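L-arabinose ABC transporter, periplasmic L-arabinose-binding protein (Burkholderia thailandensis, PDB 4KZK) probably captures L-arabinose in the periplasm for uptake by an ABC transporter, and can hold beta-D-galactose in its binding cleft. Local coordinates at residues K118-D123 with Y303-Q308; A219-F224 with V247-G252. One frame throughout, in Å; residues are numbered along the deposited sequence.

The two contacts sit on opposite sides of the chain's centre, 41 Å apart between their centres and about 21 Å at the nearest atoms. Contact 1 belongs to the lobe that carries strands 38-43, 68-73, 94-98, 118-122 and 139-142; contact 2 belongs to the other, whose strands include 170-175, 203-207, 233-236 and 260-264. Along the chain the order is 118-123, 219-224, 247-252, 303-308: the chain leaves the first lobe, builds both helices of contact 2, then returns to lay helix 291-308 on the sheet it left. The lobes are thus not consecutive in sequence, and the galactose site lies between them.

Contact 1: residues K118-D123 with Y303-Q308; sequences KLMSVD and YDWITQ. With GAL (beta-D-galactopyranose), chain B.
This contact belongs to the helix-on-sheet layer of one lobe of the periplasmic binding protein fold, where Trp305 near the end of helix 291-308 packs on Lys118 at the start of strand 118-122. Helix and strand run nearly antiparallel, at 164°, with their axes 9.7 Å apart. Trp305 has CG anti to the backbone N (chi1 -168°), and one face of its indole takes the aliphatic chain of Lys118. The lysine CD stands 3.5 Å from the centroid of the five-membered ring of Trp305, only 6° off the ring normal, a CH-pi contact. Before it, Lys118 CB lies 3.8 Å from Trp305 CZ3 on the benzene part; beyond it, Lys118 CE comes 3.6 Å from Trp305 NE1. The chain then bends at chi4, and the ammonium NZ ends 5.2 Å from that same five-membered centroid of Trp305, long enough for at most a weak cation-pi attraction. At the indole edge, in its plane, Leu119 O approaches Trp305 CZ3 to 3.5 Å. Met120 CE adds a looser apolar contact, 4.4 Å from Trp305 CE3, while the Trp305 side chain also touches Pro138 and Pro312. At the far end of the segment, Asp123 OD1 accepts a hydrogen bond of 2.6 Å from O6 of the galactose. The same oxygen is hydrogen-bonded to Trp50 NE1 and to His294 ND1, the latter from helix 291-308, which thus reaches from the Trp305 packing back to the sugar. Asp123 OD2 lies close to Glu54 OE2, a pairing of acidic groups that may favour a shared proton. A sugar-binding aspartate toward the C-terminal end of a parallel strand, facing the cleft, is typical of the alpha/beta lobes of type I periplasmic binding proteins.

Contact 2: residues A219-F224 with V247-G252; sequences AANIAF and VRAGEG
Ala249 CB reaches toward helix 213-226 and meets three side chains there. Ala220 CB faces it at 3.7 Å, methyl against methyl, while Asn221 turns the flat of its amide to the same methyl, with OD1 3.5 Å from Ala249 CB and CG and ND2 little farther off. Phe224 supplies the third neighbour: its ring turns an edge to the methyl, CE2 standing 3.9 Å from Ala249 CB with that carbon near the ring plane. Phe224 CE2 also approaches the backbone of the other helix, 3.4 Å from Gly250 N and 3.6 Å from Gly250 CA. Ala220, Ala249 and Gly250 have little or no side chain where helices 213-226 and 240-252 meet, which is consistent with the 8.7 Å between their local axes, crossing at -43°. Each helix is the connection of a beta-alpha-beta crossover: 213-226 joins strand 203-207 to 233-236, and 240-252 joins 233-236 to 260-264, all parallel strands of the same lobe. Beneath the pair, Ala220 and Phe224 touch Leu172 of strand 170-175, and Phe224 meets the Trp233 ring edge-to-face. On another flank one water donates to both helices, 2.8 Å from Asn221 OD1 and 2.8 Å from Ala249 O.

Contact 1: residues K118-D123 with Y303-Q308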
ATOM      1  N   LYS A 118      -9.351  22.941  -0.669  1.00 22.31           N
ATOM      2  CA  LYS A 118      -8.869  22.234  -1.857  1.00 21.44           C
ATOM      3  C   LYS A 118      -8.647  20.783  -1.478  1.00 19.06           C
ATOM      4  O   LYS A 118      -8.291  20.512  -0.333  1.00 18.77           O
ATOM      5  CB  LYS A 118      -7.586  22.863  -2.376  1.00 23.23           C
ATOM      6  CG  LYS A 118      -7.881  24.202  -3.026  1.00 25.55           C
ATOM      7  CD  LYS A 118      -6.657  24.979  -3.438  1.00 27.72           C
ATOM      8  CE  LYS A 118      -7.037  26.140  -4.342  1.00 29.76           C
ATOM      9  NZ  LYS A 118      -7.835  27.168  -3.628  1.00 31.33           N
ATOM     10  N   LEU A 119      -8.900  19.890  -2.433  1.00 17.58           N
ATOM     11  CA  LEU A 119      -8.917  18.443  -2.193  1.00 15.91           C
ATOM     12  C   LEU A 119      -7.919  17.709  -3.095  1.00 15.13           C
ATOM     13  O   LEU A 119      -7.967  17.843  -4.320  1.00 15.88           O
ATOM     14  CB  LEU A 119     -10.329  17.894  -2.443  1.00 15.58           C
ATOM     15  CG  LEU A 119     -10.495  16.372  -2.398  1.00 14.53           C
ATOM     16  CD1 LEU A 119     -10.174  15.814  -1.024  1.00 13.74           C
ATOM     17  CD2 LEU A 119     -11.882  15.960  -2.853  1.00 14.89           C
ATOM     18  N   MET A 120      -7.063  16.896  -2.464  1.00 14.14           N
ATOM     19  CA  MET A 120      -6.084  16.039  -3.133  1.00 13.60           C
ATOM     20  C   MET A 120      -6.163  14.640  -2.522  1.00 12.18           C
ATOM     21  O   MET A 120      -6.445  14.509  -1.347  1.00 11.73           O
ATOM     22  CB  MET A 120      -4.688  16.600  -2.904  1.00 14.39           C
ATOM     23  CG  MET A 120      -3.558  15.791  -3.509  1.00 14.47           C
ATOM     24  SD  MET A 120      -2.007  16.656  -3.259  1.00 16.37           S
ATOM     25  CE  MET A 120      -2.246  18.080  -4.314  1.00 17.95           C
ATOM     26  N   SER A 121      -5.950  13.620  -3.343  1.00 11.71           N
ATOM     27  CA  SER A 121      -5.922  12.229  -2.859  1.00 10.69           C
ATOM     28  C   SER A 121      -4.514  11.668  -2.907  1.00 10.55           C
ATOM     29  O   SER A 121      -3.667  12.086  -3.717  1.00 11.27           O
ATOM     30  CB  SER A 121      -6.876  11.341  -3.664  1.00 10.97           C
ATOM     31  OG  SER A 121      -6.544  11.385  -5.019  1.00 11.63           O
ATOM     32  N   VAL A 122      -4.263  10.714  -2.026  1.00  9.44           N
ATOM     33  CA  VAL A 122      -2.983  10.007  -1.992  1.00  8.98           C
ATOM     34  C   VAL A 122      -3.280   8.521  -1.814  1.00  8.46           C
ATOM     35  O   VAL A 122      -4.198   8.143  -1.071  1.00  7.92           O
ATOM     36  CB  VAL A 122      -2.036  10.600  -0.912  1.00  9.02           C
ATOM     37  CG1 VAL A 122      -2.561  10.388   0.492  1.00  8.66           C
ATOM     38  CG2 VAL A 122      -0.624  10.073  -1.081  1.00  9.13           C
ATOM     39  N   ASP A 123      -2.494   7.708  -2.522  1.00  8.38           N
ATOM     40  CA  ASP A 123      -2.511   6.241  -2.503  1.00  8.06           C
ATOM     41  C   ASP A 123      -3.693   5.642  -3.228  1.00  8.44           C
ATOM     42  O   ASP A 123      -3.506   4.969  -4.219  1.00  8.98           O
ATOM     43  CB  ASP A 123      -2.385   5.694  -1.083  1.00  7.66           C
ATOM     44  CG  ASP A 123      -1.219   6.304  -0.364  1.00  7.69           C
ATOM     45  OD1 ASP A 123      -0.078   6.151  -0.871  1.00  8.19           O
ATOM     46  OD2 ASP A 123      -1.414   6.985   0.656  1.00  7.98           O
ATOM     47  N   TYR A 303       0.146  23.053  -0.616  1.00 22.59           N
ATOM     48  CA  TYR A 303       0.552  24.378  -0.142  1.00 24.50           C
ATOM     49  C   TYR A 303       0.606  25.396  -1.285  1.00 25.70           C
ATOM     50  O   TYR A 303       0.023  26.488  -1.208  1.00 26.81           O
ATOM     51  CB  TYR A 303       1.911  24.297   0.552  1.00 24.90           C
ATOM     52  CG  TYR A 303       2.367  25.642   1.078  1.00 26.48           C
ATOM     53  CD1 TYR A 303       1.903  26.130   2.294  1.00 26.83           C
ATOM     54  CD2 TYR A 303       3.241  26.421   0.350  1.00 27.84           C
ATOM     55  CE1 TYR A 303       2.309  27.370   2.772  1.00 28.45           C
ATOM     56  CE2 TYR A 303       3.648  27.665   0.815  1.00 29.45           C
ATOM     57  CZ  TYR A 303       3.184  28.124   2.034  1.00 29.71           C
ATOM     58  OH  TYR A 303       3.586  29.361   2.496  1.00 31.78           O
ATOM     59  N   ASP A 304       1.303  25.031  -2.352  1.00 26.08           N
ATOM     60  CA  ASP A 304       1.470  25.918  -3.505  1.00 27.30           C
ATOM     61  C   ASP A 304       0.137  26.149  -4.227  1.00 27.02           C
ATOM     62  O   ASP A 304      -0.087  27.215  -4.796  1.00 28.02           O
ATOM     63  CB  ASP A 304       2.486  25.337  -4.483  1.00 27.94           C
ATOM     64  CG  ASP A 304       3.922  25.436  -3.979  1.00 29.02           C
ATOM     65  OD1 ASP A 304       4.181  26.146  -2.978  1.00 30.19           O
ATOM     66  OD2 ASP A 304       4.797  24.803  -4.597  1.00 29.77           O
ATOM     67  N   TRP A 305      -0.738  25.150  -4.212  1.00 25.12           N
ATOM     68  CA  TRP A 305      -2.078  25.279  -4.796  1.00 24.82           C
ATOM     69  C   TRP A 305      -2.901  26.319  -4.025  1.00 25.41           C
ATOM     70  O   TRP A 305      -3.558  27.191  -4.622  1.00 26.25           O
ATOM     71  CB  TRP A 305      -2.779  23.920  -4.780  1.00 23.24           C
ATOM     72  CG  TRP A 305      -4.041  23.787  -5.575  1.00 22.95           C
ATOM     73  CD1 TRP A 305      -4.562  24.665  -6.488  1.00 24.08           C
ATOM     74  CD2 TRP A 305      -4.931  22.669  -5.551  1.00 21.76           C
ATOM     75  NE1 TRP A 305      -5.732  24.161  -7.010  1.00 23.75           N
ATOM     76  CE2 TRP A 305      -5.978  22.935  -6.447  1.00 22.28           C
ATOM     77  CE3 TRP A 305      -4.955  21.472  -4.832  1.00 20.45           C
ATOM     78  CZ2 TRP A 305      -7.033  22.038  -6.651  1.00 21.61           C
ATOM     79  CZ3 TRP A 305      -5.999  20.591  -5.031  1.00 19.88           C
ATOM     80  CH2 TRP A 305      -7.021  20.873  -5.936  1.00 20.48           C
ATOM     81  N   ILE A 306      -2.843  26.233  -2.696  1.00 24.98           N
ATOM     82  CA  ILE A 306      -3.531  27.185  -1.817  1.00 25.59           C
ATOM     83  C   ILE A 306      -2.978  28.598  -1.952  1.00 27.35           C
ATOM     84  O   ILE A 306      -3.744  29.564  -2.113  1.00 28.36           O
ATOM     85  CB  ILE A 306      -3.427  26.759  -0.333  1.00 24.82           C
ATOM     86  CG1 ILE A 306      -4.243  25.475  -0.106  1.00 23.48           C
ATOM     87  CG2 ILE A 306      -3.939  27.850   0.595  1.00 25.61           C
ATOM     88  CD1 ILE A 306      -3.871  24.711   1.148  1.00 22.78           C
ATOM     89  N   THR A 307      -1.655  28.728  -1.856  1.00 28.18           N
ATOM     90  CA  THR A 307      -1.023  30.049  -1.694  1.00 30.26           C
ATOM     91  C   THR A 307      -0.699  30.782  -2.999  1.00 32.12           C
ATOM     92  O   THR A 307      -0.653  32.014  -3.013  1.00 34.03           O
ATOM     93  CB  THR A 307       0.263  29.943  -0.851  1.00 30.25           C
ATOM     94  OG1 THR A 307       1.188  29.053  -1.488  1.00 29.62           O
ATOM     95  CG2 THR A 307      -0.056  29.441   0.552  1.00 29.09           C
ATOM     96  N   GLN A 308      -0.455  30.048  -4.082  1.00 32.23           N
ATOM     97  CA  GLN A 308      -0.115  30.664  -5.368  1.00 33.62           C
ATOM     98  C   GLN A 308      -1.055  30.242  -6.511  1.00 33.69           C
ATOM     99  O   GLN A 308      -0.871  30.644  -7.663  1.00 35.05           O
ATOM    100  CB  GLN A 308       1.351  30.359  -5.720  1.00 33.97           C
TER
HETATM  101  C1  GAL B 600      -2.410   1.872   0.082  1.00  7.50           C
HETATM  102  C2  GAL B 600      -2.030   0.798   1.098  1.00  7.29           C
HETATM  103  C3  GAL B 600      -0.746   1.242   1.811  1.00  6.83           C
HETATM  104  C4  GAL B 600       0.333   1.564   0.780  1.00  6.84           C
HETATM  105  C5  GAL B 600      -0.192   2.622  -0.174  1.00  7.21           C
HETATM  106  C6  GAL B 600       0.816   2.943  -1.269  1.00  7.36           C
HETATM  107  O1  GAL B 600      -3.523   1.387  -0.644  1.00  7.68           O
HETATM  108  O2  GAL B 600      -3.091   0.665   2.016  1.00  7.86           O
HETATM  109  O3  GAL B 600      -0.293   0.246   2.736  1.00  6.75           O
HETATM  110  O4  GAL B 600       0.740   0.401   0.100  1.00  6.31           O
HETATM  111  O5  GAL B 600      -1.343   2.103  -0.825  1.00  7.66           O
HETATM  112  O6  GAL B 600       0.306   3.929  -2.151  1.00  7.64           O

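Contact 2: residues A219-F224 with V247-G252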
ATOM      1  N   ALA A 219      -7.895 -15.175   5.284  1.00 13.26           N
ATOM      2  CA  ALA A 219      -7.999 -15.662   3.918  1.00 13.25           C
ATOM      3  C   ALA A 219      -6.932 -16.700   3.590  1.00 13.40           C
ATOM      4  O   ALA A 219      -7.195 -17.665   2.895  1.00 13.54           O
ATOM      5  CB  ALA A 219      -7.932 -14.504   2.950  1.00 12.73           C
ATOM      6  N   ALA A 220      -5.717 -16.502   4.088  1.00 12.95           N
ATOM      7  CA  ALA A 220      -4.630 -17.453   3.800  1.00 13.50           C
ATOM      8  C   ALA A 220      -4.929 -18.816   4.408  1.00 14.56           C
ATOM      9  O   ALA A 220      -4.732 -19.836   3.753  1.00 15.14           O
ATOM     10  CB  ALA A 220      -3.288 -16.920   4.280  1.00 13.02           C
ATOM     11  N   ASN A 221      -5.426 -18.827   5.643  1.00 15.43           N
ATOM     12  CA  ASN A 221      -5.731 -20.076   6.322  1.00 16.87           C
ATOM     13  C   ASN A 221      -6.788 -20.873   5.567  1.00 17.50           C
ATOM     14  O   ASN A 221      -6.678 -22.096   5.465  1.00 18.51           O
ATOM     15  CB  ASN A 221      -6.151 -19.828   7.766  1.00 17.85           C
ATOM     16  CG  ASN A 221      -4.966 -19.808   8.706  1.00 18.56           C
ATOM     17  OD1 ASN A 221      -4.014 -20.573   8.521  1.00 20.12           O
ATOM     18  ND2 ASN A 221      -5.009 -18.945   9.713  1.00 19.35           N
ATOM     19  N   ILE A 222      -7.781 -20.178   5.018  1.00 17.53           N
ATOM     20  CA  ILE A 222      -8.794 -20.844   4.202  1.00 18.17           C
ATOM     21  C   ILE A 222      -8.149 -21.506   2.982  1.00 18.75           C
ATOM     22  O   ILE A 222      -8.462 -22.649   2.640  1.00 19.69           O
ATOM     23  CB  ILE A 222      -9.922 -19.877   3.770  1.00 18.30           C
ATOM     24  CG1 ILE A 222     -10.772 -19.508   4.987  1.00 18.73           C
ATOM     25  CG2 ILE A 222     -10.789 -20.499   2.669  1.00 18.72           C
ATOM     26  CD1 ILE A 222     -11.801 -18.421   4.750  1.00 18.92           C
ATOM     27  N   ALA A 223      -7.231 -20.795   2.342  1.00 17.71           N
ATOM     28  CA  ALA A 223      -6.565 -21.306   1.150  1.00 18.05           C
ATOM     29  C   ALA A 223      -5.639 -22.481   1.460  1.00 18.67           C
ATOM     30  O   ALA A 223      -5.604 -23.466   0.714  1.00 19.30           O
ATOM     31  CB  ALA A 223      -5.773 -20.189   0.484  1.00 17.34           C
ATOM     32  N   PHE A 224      -4.850 -22.363   2.530  1.00 18.74           N
ATOM     33  CA  PHE A 224      -3.931 -23.455   2.887  1.00 19.80           C
ATOM     34  C   PHE A 224      -4.695 -24.730   3.184  1.00 21.22           C
ATOM     35  O   PHE A 224      -4.276 -25.822   2.788  1.00 21.48           O
ATOM     36  CB  PHE A 224      -3.069 -23.091   4.091  1.00 19.61           C
ATOM     37  CG  PHE A 224      -2.056 -22.014   3.824  1.00 18.40           C
ATOM     38  CD1 PHE A 224      -1.258 -22.055   2.685  1.00 18.29           C
ATOM     39  CD2 PHE A 224      -1.868 -20.964   4.732  1.00 18.08           C
ATOM     40  CE1 PHE A 224      -0.320 -21.071   2.434  1.00 17.71           C
ATOM     41  CE2 PHE A 224      -0.919 -19.974   4.479  1.00 17.44           C
ATOM     42  CZ  PHE A 224      -0.143 -20.035   3.327  1.00 17.70           C
ATOM     43  N   VAL A 247       2.128 -15.003   5.822  1.00 10.14           N
ATOM     44  CA  VAL A 247       3.323 -15.605   6.393  1.00 10.36           C
ATOM     45  C   VAL A 247       2.981 -16.185   7.784  1.00 10.83           C
ATOM     46  O   VAL A 247       3.338 -17.327   8.105  1.00 11.63           O
ATOM     47  CB  VAL A 247       4.505 -14.608   6.446  1.00 10.00           C
ATOM     48  CG1 VAL A 247       5.706 -15.164   7.226  1.00 10.46           C
ATOM     49  CG2 VAL A 247       4.938 -14.219   5.027  1.00  9.52           C
ATOM     50  N   ARG A 248       2.267 -15.415   8.605  1.00 10.79           N
ATOM     51  CA  ARG A 248       1.841 -15.911   9.908  1.00 11.36           C
ATOM     52  C   ARG A 248       0.923 -17.124   9.783  1.00 12.00           C
ATOM     53  O   ARG A 248       1.044 -18.077  10.553  1.00 12.60           O
ATOM     54  CB  ARG A 248       1.110 -14.832  10.712  1.00 11.11           C
ATOM     55  CG  ARG A 248       1.994 -13.694  11.191  1.00 10.66           C
ATOM     56  CD  ARG A 248       3.018 -14.129  12.234  1.00 11.16           C
ATOM     57  NE  ARG A 248       4.322 -14.394  11.639  1.00 11.00           N
ATOM     58  CZ  ARG A 248       5.159 -13.440  11.227  1.00 10.39           C
ATOM     59  NH1 ARG A 248       6.302 -13.761  10.652  1.00 10.39           N
ATOM     60  NH2 ARG A 248       4.857 -12.155  11.352  1.00 10.11           N
ATOM     61  N   ALA A 249      -0.013 -17.078   8.842  1.00 12.11           N
ATOM     62  CA  ALA A 249      -0.913 -18.214   8.652  1.00 13.21           C
ATOM     63  C   ALA A 249      -0.116 -19.461   8.271  1.00 13.80           C
ATOM     64  O   ALA A 249      -0.304 -20.536   8.866  1.00 15.12           O
ATOM     65  CB  ALA A 249      -1.962 -17.884   7.614  1.00 13.00           C
ATOM     66  N   GLY A 250       0.837 -19.311   7.348  1.00 13.62           N
ATOM     67  CA  GLY A 250       1.669 -20.436   6.935  1.00 14.15           C
ATOM     68  C   GLY A 250       2.414 -21.029   8.108  1.00 15.09           C
ATOM     69  O   GLY A 250       2.490 -22.241   8.266  1.00 15.93           O
ATOM     70  N   GLU A 251       2.994 -20.174   8.939  1.00 14.94           N
ATOM     71  CA  GLU A 251       3.744 -20.652  10.088  1.00 16.01           C
ATOM     72  C   GLU A 251       2.887 -21.545  10.989  1.00 17.47           C
ATOM     73  O   GLU A 251       3.351 -22.600  11.482  1.00 18.81           O
ATOM     74  CB  GLU A 251       4.320 -19.480  10.878  1.00 15.37           C
ATOM     75  CG  GLU A 251       5.440 -18.749  10.144  1.00 14.58           C
ATOM     76  CD  GLU A 251       5.763 -17.406  10.766  1.00 14.22           C
ATOM     77  OE1 GLU A 251       5.102 -17.033  11.758  1.00 14.70           O
ATOM     78  OE2 GLU A 251       6.678 -16.732  10.271  1.00 13.23           O
ATOM     79  N   GLY A 252       1.634 -21.141  11.186  1.00 18.08           N
ATOM     80  CA  GLY A 252       0.681 -21.909  11.986  1.00 19.95           C
ATOM     81  C   GLY A 252       0.353 -23.280  11.411  1.00 21.55           C
ATOM     82  O   GLY A 252      -0.119 -24.152  12.132  1.00 22.60           O
TER
HETATM   83  O   HOH W   1      -2.364 -20.621  10.743  1.00 22.55           O